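Local structure of glucoamylase (Thermoanaerobacterium thermosaccharolyticum, 1LF6) at residues G454-A459 with K473-A478; M448-A453 with V540-K545; H158-G163 with D184-A189. The protein probably hydrolyses terminal alpha-1,4-linked glucose units stepwise from the non-reducing ends of glucan chains, releasing beta-D-glucose, as a family 15 glycoside hydrolase. All coordinates share one frame; numbering follows the deposited sequence.

Interactions 1 and 2 belong to the catalytic (alpha/alpha) barrel and share helix 445-464: its residues 448-453 pack on the 540-545 turn and the following 454-459 on helix 468-489. Their centres lie about 12 Å apart and they touch where Val-452 CG2 meets Ala-478 O at 3.8 Å; the chain between the segments of interaction 2 contains all of interaction 1. Interaction 2 is near the catalytic centre, with the Ala-450 side chain about 10 Å from that of Glu-435, the probable proton acceptor. Interaction 3 lies in the N-terminal beta-sandwich domain, its centre about 48 Å from that of interaction 1 and about 45 Å from that of interaction 2.

Interaction 1 of 3, residues G454-A459 with K473-A478; sequences GLTCAA and KYQEKA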
loop_
_atom_site.group_PDB
_atom_site.type_symbol
_atom_site.label_atom_id
_atom_site.label_comp_id
_atom_site.label_asym_id
_atom_site.label_seq_id
_atom_site.Cartn_x
_atom_site.Cartn_y
_atom_site.Cartn_z
ATOM N N GLY A 454 22.801 -12.701 -3.498
ATOM C CA GLY A 454 23.416 -11.544 -2.879
ATOM C C GLY A 454 24.925 -11.624 -2.708
ATOM O O GLY A 454 25.631 -10.634 -2.937
ATOM N N LEU A 455 25.424 -12.787 -2.291
ATOM C CA LEU A 455 26.858 -12.955 -2.104
ATOM C C LEU A 455 27.577 -13.012 -3.455
ATOM O O LEU A 455 28.723 -12.583 -3.570
ATOM C CB LEU A 455 27.162 -14.213 -1.277
ATOM C CG LEU A 455 26.765 -14.181 0.209
ATOM C CD1 LEU A 455 27.155 -15.497 0.866
ATOM C CD2 LEU A 455 27.455 -13.023 0.920
ATOM N N THR A 456 26.903 -13.545 -4.470
ATOM C CA THR A 456 27.484 -13.616 -5.804
ATOM C C THR A 456 27.607 -12.181 -6.346
ATOM O O THR A 456 28.637 -11.808 -6.915
ATOM C CB THR A 456 26.609 -14.491 -6.756
ATOM O OG1 THR A 456 26.611 -15.854 -6.303
ATOM C CG2 THR A 456 27.150 -14.443 -8.181
ATOM N N CYS A 457 26.562 -11.373 -6.162
ATOM C CA CYS A 457 26.592 -9.987 -6.623
ATOM C C CYS A 457 27.620 -9.198 -5.807
ATOM O O CYS A 457 28.274 -8.292 -6.326
ATOM C CB CYS A 457 25.212 -9.331 -6.487
ATOM S SG CYS A 457 23.920 -10.055 -7.532
ATOM N N ALA A 458 27.765 -9.554 -4.533
ATOM C CA ALA A 458 28.720 -8.876 -3.662
ATOM C C ALA A 458 30.137 -9.159 -4.135
ATOM O O ALA A 458 31.004 -8.289 -4.085
ATOM C CB ALA A 458 28.547 -9.335 -2.220
ATOM N N ALA A 459 30.367 -10.386 -4.588
ATOM C CA ALA A 459 31.678 -10.786 -5.082
ATOM C C ALA A 459 31.999 -10.016 -6.358
ATOM O O ALA A 459 33.135 -9.589 -6.565
ATOM C CB ALA A 459 31.698 -12.282 -5.355
ATOM N N LYS A 473 36.151 -14.752 -1.103
ATOM C CA LYS A 473 35.471 -15.161 0.123
ATOM C C LYS A 473 33.950 -15.243 -0.070
ATOM O O LYS A 473 33.314 -16.229 0.308
ATOM C CB LYS A 473 35.801 -14.157 1.230
ATOM C CG LYS A 473 35.155 -14.443 2.570
ATOM C CD LYS A 473 35.592 -13.402 3.601
ATOM C CE LYS A 473 34.912 -13.620 4.939
ATOM N NZ LYS A 473 35.138 -14.998 5.459
ATOM N N TYR A 474 33.381 -14.198 -0.658
ATOM C CA TYR A 474 31.950 -14.134 -0.904
ATOM C C TYR A 474 31.481 -15.248 -1.835
ATOM O O TYR A 474 30.538 -15.968 -1.515
ATOM C CB TYR A 474 31.587 -12.772 -1.499
ATOM C CG TYR A 474 31.797 -11.611 -0.553
ATOM C CD1 TYR A 474 31.998 -10.323 -1.036
ATOM C CD2 TYR A 474 31.794 -11.800 0.832
ATOM C CE1 TYR A 474 32.195 -9.248 -0.170
ATOM C CE2 TYR A 474 31.989 -10.727 1.709
ATOM C CZ TYR A 474 32.192 -9.454 1.195
ATOM O OH TYR A 474 32.409 -8.392 2.051
ATOM N N GLN A 475 32.143 -15.395 -2.980
ATOM C CA GLN A 475 31.767 -16.427 -3.943
ATOM C C GLN A 475 31.891 -17.841 -3.412
ATOM O O GLN A 475 31.039 -18.682 -3.690
ATOM C CB GLN A 475 32.586 -16.305 -5.223
ATOM C CG GLN A 475 32.016 -15.315 -6.213
ATOM C CD GLN A 475 30.612 -15.665 -6.705
ATOM O OE1 GLN A 475 30.002 -14.885 -7.427
ATOM N NE2 GLN A 475 30.099 -16.834 -6.321
ATOM N N GLU A 476 32.954 -18.110 -2.662
ATOM C CA GLU A 476 33.150 -19.437 -2.090
ATOM C C GLU A 476 31.979 -19.784 -1.175
ATOM O O GLU A 476 31.479 -20.908 -1.187
ATOM C CB GLU A 476 34.456 -19.491 -1.294
ATOM C CG GLU A 476 35.644 -20.013 -2.088
ATOM C CD GLU A 476 36.944 -19.955 -1.302
ATOM O OE1 GLU A 476 36.972 -20.459 -0.161
ATOM O OE2 GLU A 476 37.938 -19.410 -1.829
ATOM N N LYS A 477 31.556 -18.810 -0.378
ATOM C CA LYS A 477 30.445 -19.001 0.537
ATOM C C LYS A 477 29.181 -19.254 -0.284
ATOM O O LYS A 477 28.442 -20.208 -0.033
ATOM C CB LYS A 477 30.270 -17.755 1.410
ATOM C CG LYS A 477 29.330 -17.932 2.593
ATOM C CD LYS A 477 29.872 -18.936 3.615
ATOM C CE LYS A 477 31.151 -18.449 4.269
ATOM N NZ LYS A 477 31.625 -19.389 5.327
ATOM N N ALA A 478 28.952 -18.407 -1.283
ATOM C CA ALA A 478 27.782 -18.528 -2.147
ATOM C C ALA A 478 27.696 -19.906 -2.795
ATOM O O ALA A 478 26.627 -20.521 -2.821
ATOM C CB ALA A 478 27.815 -17.440 -3.223
#
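Leu-455 and Thr-456 meet Ala-478, Lys-477 and Gln-475, while Ala-458 and Ala-459 receive Tyr-474. The CB atoms of Leu-455 and Ala-478 are 3.8 Å apart. Beyond them the leucine crosses the lysine stem obliquely, with Leu-455 CD1 3.7 Å from Lys-477 CG. Tyr-474 sets its CD1 3.8 Å from Ala-458 CB, the ring tilted to the methyl, and its CB against Leu-455 O and Ala-459 CB. Gln-475 bends at chi2 (-61°), which swings CD back toward helix 454-459. The oxygen end of the amide is turned to Thr-456, Gln-475 OE1 lying 3.0 Å from Thr-456 CG2, which is close to the amide plane, and 3.3 Å from Thr-456 CA; no hydrogen bond crosses the pair. These are consecutive helices of the (alpha/alpha) barrel that names this glycosidase family's fold, 445-464 and 468-489, running antiparallel at 157°. Their local axes approach to 7.8 Å, a short spacing allowed by the three alanine methyls that point into the interface. Two hydroxyls find their partners beyond the two segments. Thr-456 OG1, anti to its carbonyl carbon (chi1 -65°), hydrogen-bonds back to Val-452 O and weakly to Tyr-682 OH. Tyr-474 OH bonds to Asp-423 of helix 414-428, which also packs on the tyrosine through Ala-422 and Ile-426. Helix 676-682 lies against Gln-475 and Ala-478 through Tyr-682.

Interaction 2 of 3, residues M448-A453 with V540-K545; sequences MAAEVA and VRLGVK
Leu-542 CD1 sits over one face of the peptide group joining Ala-449 to Ala-450, 3.7 Å from Ala-449 C and 3.6 Å from Ala-450 N. At the carbonyl end of the same flat group Val-544 CG2 comes up to Ala-449 O at 3.6 Å, on the same side of the plane as the leucine methyl but much closer to that plane. Ala-449 O itself is taken by the helical bond from Ala-453 N. No aromatic ring takes part, and no hydrogen bond joins the two segments; the contact is entirely one of methyl groups against backbone and other methyls. The branches of Leu-542 straddle a helical turn: CD1 also touches Ala-449 CB at 3.8 Å, while CD2 reaches Ala-453 CB at 4.0 Å. With CG beside the backbone N (chi1 -74°) and CD1 close to anti (chi2 158°), the two branches fall on the small side chains of the helix. Val-544 CG2 adds a looser contact to Val-452 CG1 at 4.2 Å.

Between the two hydrophobic residues the chain turns through a Schellman motif ending helix 538-541. Gly-543 takes positive phi (78°), and the bond from its N to Val-540 O is one of two running back into the last turn; this reversal lets Leu-542 and Val-544 both direct their side chains at helix 445-464. All six touching residues are buried. Helix 395-407 adds Ile-403, which packs on Leu-542 and Ala-453. Val-678 of helix 676-682 lies against Ala-453 and Val-544, and Ile-485 of helix 468-489 touches Val-544, so the turn is wedged among three further helices of the chain.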
loop_
_atom_site.group_PDB
_atom_site.type_symbol
_atom_site.label_atom_id
_atom_site.label_comp_id
_atom_site.label_asym_id
_atom_site.label_seq_id
_atom_site.Cartn_x
_atom_site.Cartn_y
_atom_site.Cartn_z
ATOM N N MET A 448 17.533 -18.650 1.236
ATOM C CA MET A 448 18.849 -19.094 0.795
ATOM C C MET A 448 19.126 -18.676 -0.652
ATOM O O MET A 448 20.273 -18.414 -1.010
ATOM C CB MET A 448 18.982 -20.605 0.938
ATOM C CG MET A 448 19.061 -21.064 2.392
ATOM S SD MET A 448 19.397 -22.810 2.514
ATOM C CE MET A 448 21.151 -22.840 2.194
ATOM N N ALA A 449 18.081 -18.618 -1.478
ATOM C CA ALA A 449 18.245 -18.204 -2.867
ATOM C C ALA A 449 18.727 -16.762 -2.879
ATOM O O ALA A 449 19.627 -16.395 -3.641
ATOM C CB ALA A 449 16.920 -18.319 -3.632
ATOM N N ALA A 450 18.116 -15.945 -2.025
ATOM C CA ALA A 450 18.477 -14.536 -1.913
ATOM C C ALA A 450 19.907 -14.384 -1.408
ATOM O O ALA A 450 20.637 -13.508 -1.874
ATOM C CB ALA A 450 17.515 -13.820 -0.966
ATOM N N GLU A 451 20.300 -15.234 -0.456
ATOM C CA GLU A 451 21.646 -15.188 0.110
ATOM C C GLU A 451 22.716 -15.559 -0.910
ATOM O O GLU A 451 23.791 -14.953 -0.933
ATOM C CB GLU A 451 21.759 -16.117 1.330
ATOM C CG GLU A 451 20.916 -15.675 2.530
ATOM C CD GLU A 451 21.053 -16.604 3.717
ATOM O OE1 GLU A 451 21.928 -16.357 4.575
ATOM O OE2 GLU A 451 20.292 -17.593 3.791
ATOM N N VAL A 452 22.434 -16.565 -1.733
ATOM C CA VAL A 452 23.379 -17.002 -2.766
ATOM C C VAL A 452 23.528 -15.905 -3.827
ATOM O O VAL A 452 24.639 -15.563 -4.226
ATOM C CB VAL A 452 22.907 -18.310 -3.458
ATOM C CG1 VAL A 452 23.762 -18.585 -4.697
ATOM C CG2 VAL A 452 23.013 -19.480 -2.485
ATOM N N ALA A 453 22.398 -15.367 -4.283
ATOM C CA ALA A 453 22.406 -14.302 -5.280
ATOM C C ALA A 453 23.125 -13.065 -4.733
ATOM O O ALA A 453 23.955 -12.456 -5.412
ATOM C CB ALA A 453 20.984 -13.945 -5.665
ATOM N N VAL A 540 14.420 -20.147 -8.806
ATOM C CA VAL A 540 14.532 -19.957 -10.251
ATOM C C VAL A 540 14.517 -18.465 -10.620
ATOM O O VAL A 540 15.273 -18.018 -11.483
ATOM C CB VAL A 540 13.393 -20.697 -11.002
ATOM C CG1 VAL A 540 13.357 -22.175 -10.586
ATOM C CG2 VAL A 540 12.065 -20.048 -10.709
ATOM N N ARG A 541 13.657 -17.700 -9.954
ATOM C CA ARG A 541 13.545 -16.264 -10.186
ATOM C C ARG A 541 14.905 -15.567 -10.058
ATOM O O ARG A 541 15.236 -14.669 -10.836
ATOM C CB ARG A 541 12.563 -15.660 -9.177
ATOM C CG ARG A 541 12.304 -14.165 -9.331
ATOM C CD ARG A 541 11.761 -13.816 -10.713
ATOM N NE ARG A 541 11.226 -12.457 -10.738
ATOM C CZ ARG A 541 10.017 -12.104 -10.301
ATOM N NH1 ARG A 541 9.637 -10.836 -10.363
ATOM N NH2 ARG A 541 9.172 -13.011 -9.825
ATOM N N LEU A 542 15.694 -15.989 -9.076
ATOM C CA LEU A 542 17.010 -15.393 -8.840
ATOM C C LEU A 542 18.164 -16.031 -9.617
ATOM O O LEU A 542 19.303 -15.583 -9.503
ATOM C CB LEU A 542 17.323 -15.417 -7.341
ATOM C CG LEU A 542 16.542 -14.394 -6.509
ATOM C CD1 LEU A 542 16.498 -14.818 -5.050
ATOM C CD2 LEU A 542 17.201 -13.026 -6.667
ATOM N N GLY A 543 17.867 -17.062 -10.408
ATOM C CA GLY A 543 18.893 -17.734 -11.192
ATOM C C GLY A 543 19.771 -18.695 -10.412
ATOM O O GLY A 543 20.901 -19.005 -10.817
ATOM N N VAL A 544 19.249 -19.173 -9.287
ATOM C CA VAL A 544 19.976 -20.095 -8.423
ATOM C C VAL A 544 19.731 -21.542 -8.848
ATOM O O VAL A 544 20.621 -22.386 -8.736
ATOM C CB VAL A 544 19.564 -19.879 -6.945
ATOM C CG1 VAL A 544 20.245 -20.896 -6.044
ATOM C CG2 VAL A 544 19.949 -18.463 -6.519
ATOM N N LYS A 545 18.522 -21.816 -9.333
ATOM C CA LYS A 545 18.148 -23.148 -9.813
ATOM C C LYS A 545 17.526 -23.005 -11.200
ATOM O O LYS A 545 16.976 -21.954 -11.522
ATOM C CB LYS A 545 17.139 -23.801 -8.864
ATOM C CG LYS A 545 17.694 -24.127 -7.479
ATOM C CD LYS A 545 18.714 -25.262 -7.535
ATOM C CE LYS A 545 19.230 -25.623 -6.140
ATOM N NZ LYS A 545 20.181 -26.773 -6.164
#

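Interaction 3 of 3, residues H158-G163 with D184-A189; sequences HIKNQG and DNVYTA
Lys-160 and Asn-185 make the one hydrogen bond of this contact: Lys-160 NZ donates to Asn-185 OD1 at 2.7 Å, lying in the carbonyl plane with a C=O...N angle of 149°. The lysine chain is extended beyond CG and crosses the asparagine at about a right angle. As for charge, Asp-184 OD2 is 4.1 Å from Lys-160 NZ, too far for a salt bridge, though it may still help to stabilise the ammonium group. Asp-184 and Asn-185 form the two-residue turn, of type II' geometry, between strands 176-183 and 186-192 in one sheet of the N-terminal beta sandwich. Residues 158-163 belong to the loop by which the chain passes from strand 150-157 of the other sheet to 166-173, so the contact joins a hairpin turn to a crossover between sheets. Apolar contacts lie beneath the polar tips. Ile-159 CG2, anti to its backbone N, presses on Val-186 CB at 3.4 Å, tighter than usual for two carbons, the two side chains passing one another in opposite senses. Val-186 CG2 meets the lysine stem, 3.7 Å from Lys-160 CE. Side chains anchor the loop's backbone: Lys-160 N bonds to Asp-71 OD2 and Ile-159 N to Asn-166 OD1. Lys-160 and Asn-161 both have positive phi (54° at the lysine), so the chain turns at these two residues.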
loop_
_atom_site.group_PDB
_atom_site.type_symbol
_atom_site.label_atom_id
_atom_site.label_comp_id
_atom_site.label_asym_id
_atom_site.label_seq_id
_atom_site.Cartn_x
_atom_site.Cartn_y
_atom_site.Cartn_z
ATOM N N HIS A 158 -8.447 12.628 12.229
ATOM C CA HIS A 158 -7.701 11.706 13.083
ATOM C C HIS A 158 -6.261 12.171 12.975
ATOM O O HIS A 158 -5.392 11.434 12.510
ATOM C CB HIS A 158 -7.801 10.268 12.578
ATOM C CG HIS A 158 -9.075 9.582 12.954
ATOM N ND1 HIS A 158 -9.192 8.210 12.998
ATOM C CD2 HIS A 158 -10.290 10.076 13.290
ATOM C CE1 HIS A 158 -10.425 7.887 13.344
ATOM N NE2 HIS A 158 -11.112 9.001 13.526
ATOM N N ILE A 159 -6.021 13.405 13.400
ATOM C CA ILE A 159 -4.700 14.003 13.310
ATOM C C ILE A 159 -3.596 13.195 13.972
ATOM O O ILE A 159 -3.742 12.697 15.094
ATOM C CB ILE A 159 -4.729 15.438 13.869
ATOM C CG1 ILE A 159 -5.832 16.223 13.156
ATOM C CG2 ILE A 159 -3.377 16.124 13.653
ATOM C CD1 ILE A 159 -6.129 17.563 13.773
ATOM N N LYS A 160 -2.489 13.070 13.250
ATOM C CA LYS A 160 -1.329 12.318 13.703
ATOM C C LYS A 160 -1.644 10.880 14.105
ATOM O O LYS A 160 -1.292 10.432 15.194
ATOM C CB LYS A 160 -0.622 13.048 14.844
ATOM C CG LYS A 160 0.269 14.183 14.373
ATOM C CD LYS A 160 1.325 14.511 15.418
ATOM C CE LYS A 160 2.436 15.357 14.830
ATOM N NZ LYS A 160 3.557 15.536 15.796
ATOM N N ASN A 161 -2.317 10.172 13.205
ATOM C CA ASN A 161 -2.666 8.763 13.392
ATOM C C ASN A 161 -3.529 8.364 14.583
ATOM O O ASN A 161 -3.393 7.254 15.092
ATOM C CB ASN A 161 -1.387 7.920 13.415
ATOM C CG ASN A 161 -0.555 8.103 12.164
ATOM O OD1 ASN A 161 0.550 8.639 12.214
ATOM N ND2 ASN A 161 -1.087 7.666 11.032
ATOM N N GLN A 162 -4.412 9.249 15.035
ATOM C CA GLN A 162 -5.286 8.898 16.150
ATOM C C GLN A 162 -6.589 9.681 16.099
ATOM O O GLN A 162 -6.596 10.891 15.870
ATOM C CB GLN A 162 -4.585 9.107 17.501
ATOM C CG GLN A 162 -4.488 10.533 17.984
ATOM C CD GLN A 162 -4.001 10.611 19.421
ATOM O OE1 GLN A 162 -2.883 10.196 19.731
ATOM N NE2 GLN A 162 -4.842 11.139 20.307
ATOM N N GLY A 163 -7.694 8.974 16.302
ATOM C CA GLY A 163 -8.995 9.610 16.259
ATOM C C GLY A 163 -9.414 10.282 17.546
ATOM O O GLY A 163 -10.287 11.151 17.538
ATOM N N ASP A 184 -1.149 18.652 18.348
ATOM C CA ASP A 184 0.280 18.909 18.298
ATOM C C ASP A 184 0.559 19.981 17.248
ATOM O O ASP A 184 -0.111 21.013 17.213
ATOM C CB ASP A 184 1.064 17.630 17.972
ATOM C CG ASP A 184 1.092 16.654 19.131
ATOM O OD1 ASP A 184 1.293 17.106 20.281
ATOM O OD2 ASP A 184 0.924 15.438 18.903
ATOM N N ASN A 185 1.537 19.733 16.386
ATOM C CA ASN A 185 1.909 20.697 15.359
ATOM C C ASN A 185 1.157 20.539 14.037
ATOM O O ASN A 185 1.534 21.148 13.038
ATOM C CB ASN A 185 3.408 20.595 15.095
ATOM C CG ASN A 185 3.823 19.199 14.682
ATOM O OD1 ASN A 185 3.627 18.234 15.424
ATOM N ND2 ASN A 185 4.395 19.080 13.486
ATOM N N VAL A 186 0.099 19.735 14.022
ATOM C CA VAL A 186 -0.645 19.535 12.783
ATOM C C VAL A 186 -2.040 20.149 12.795
ATOM O O VAL A 186 -2.874 19.807 13.632
ATOM C CB VAL A 186 -0.771 18.032 12.448
ATOM C CG1 VAL A 186 -1.534 17.853 11.140
ATOM C CG2 VAL A 186 0.609 17.405 12.346
ATOM N N TYR A 187 -2.293 21.046 11.846
ATOM C CA TYR A 187 -3.587 21.717 11.735
ATOM C C TYR A 187 -4.234 21.464 10.378
ATOM O O TYR A 187 -3.549 21.369 9.358
ATOM C CB TYR A 187 -3.425 23.235 11.902
ATOM C CG TYR A 187 -2.939 23.696 13.256
ATOM C CD1 TYR A 187 -3.804 24.333 14.146
ATOM C CD2 TYR A 187 -1.609 23.524 13.638
ATOM C CE1 TYR A 187 -3.357 24.791 15.383
ATOM C CE2 TYR A 187 -1.151 23.978 14.874
ATOM C CZ TYR A 187 -2.030 24.610 15.740
ATOM O OH TYR A 187 -1.574 25.051 16.963
ATOM N N THR A 188 -5.558 21.367 10.372
ATOM C CA THR A 188 -6.307 21.174 9.141
ATOM C C THR A 188 -7.387 22.246 9.065
ATOM O O THR A 188 -7.935 22.675 10.087
ATOM C CB THR A 188 -6.987 19.788 9.074
ATOM O OG1 THR A 188 -8.069 19.728 10.013
ATOM C CG2 THR A 188 -5.976 18.688 9.381
ATOM N N ALA A 189 -7.686 22.676 7.847
ATOM C CA ALA A 189 -8.698 23.695 7.617
ATOM C C ALA A 189 -9.633 23.223 6.514
ATOM O O ALA A 189 -9.198 22.956 5.394
ATOM C CB ALA A 189 -8.029 25.005 7.217
#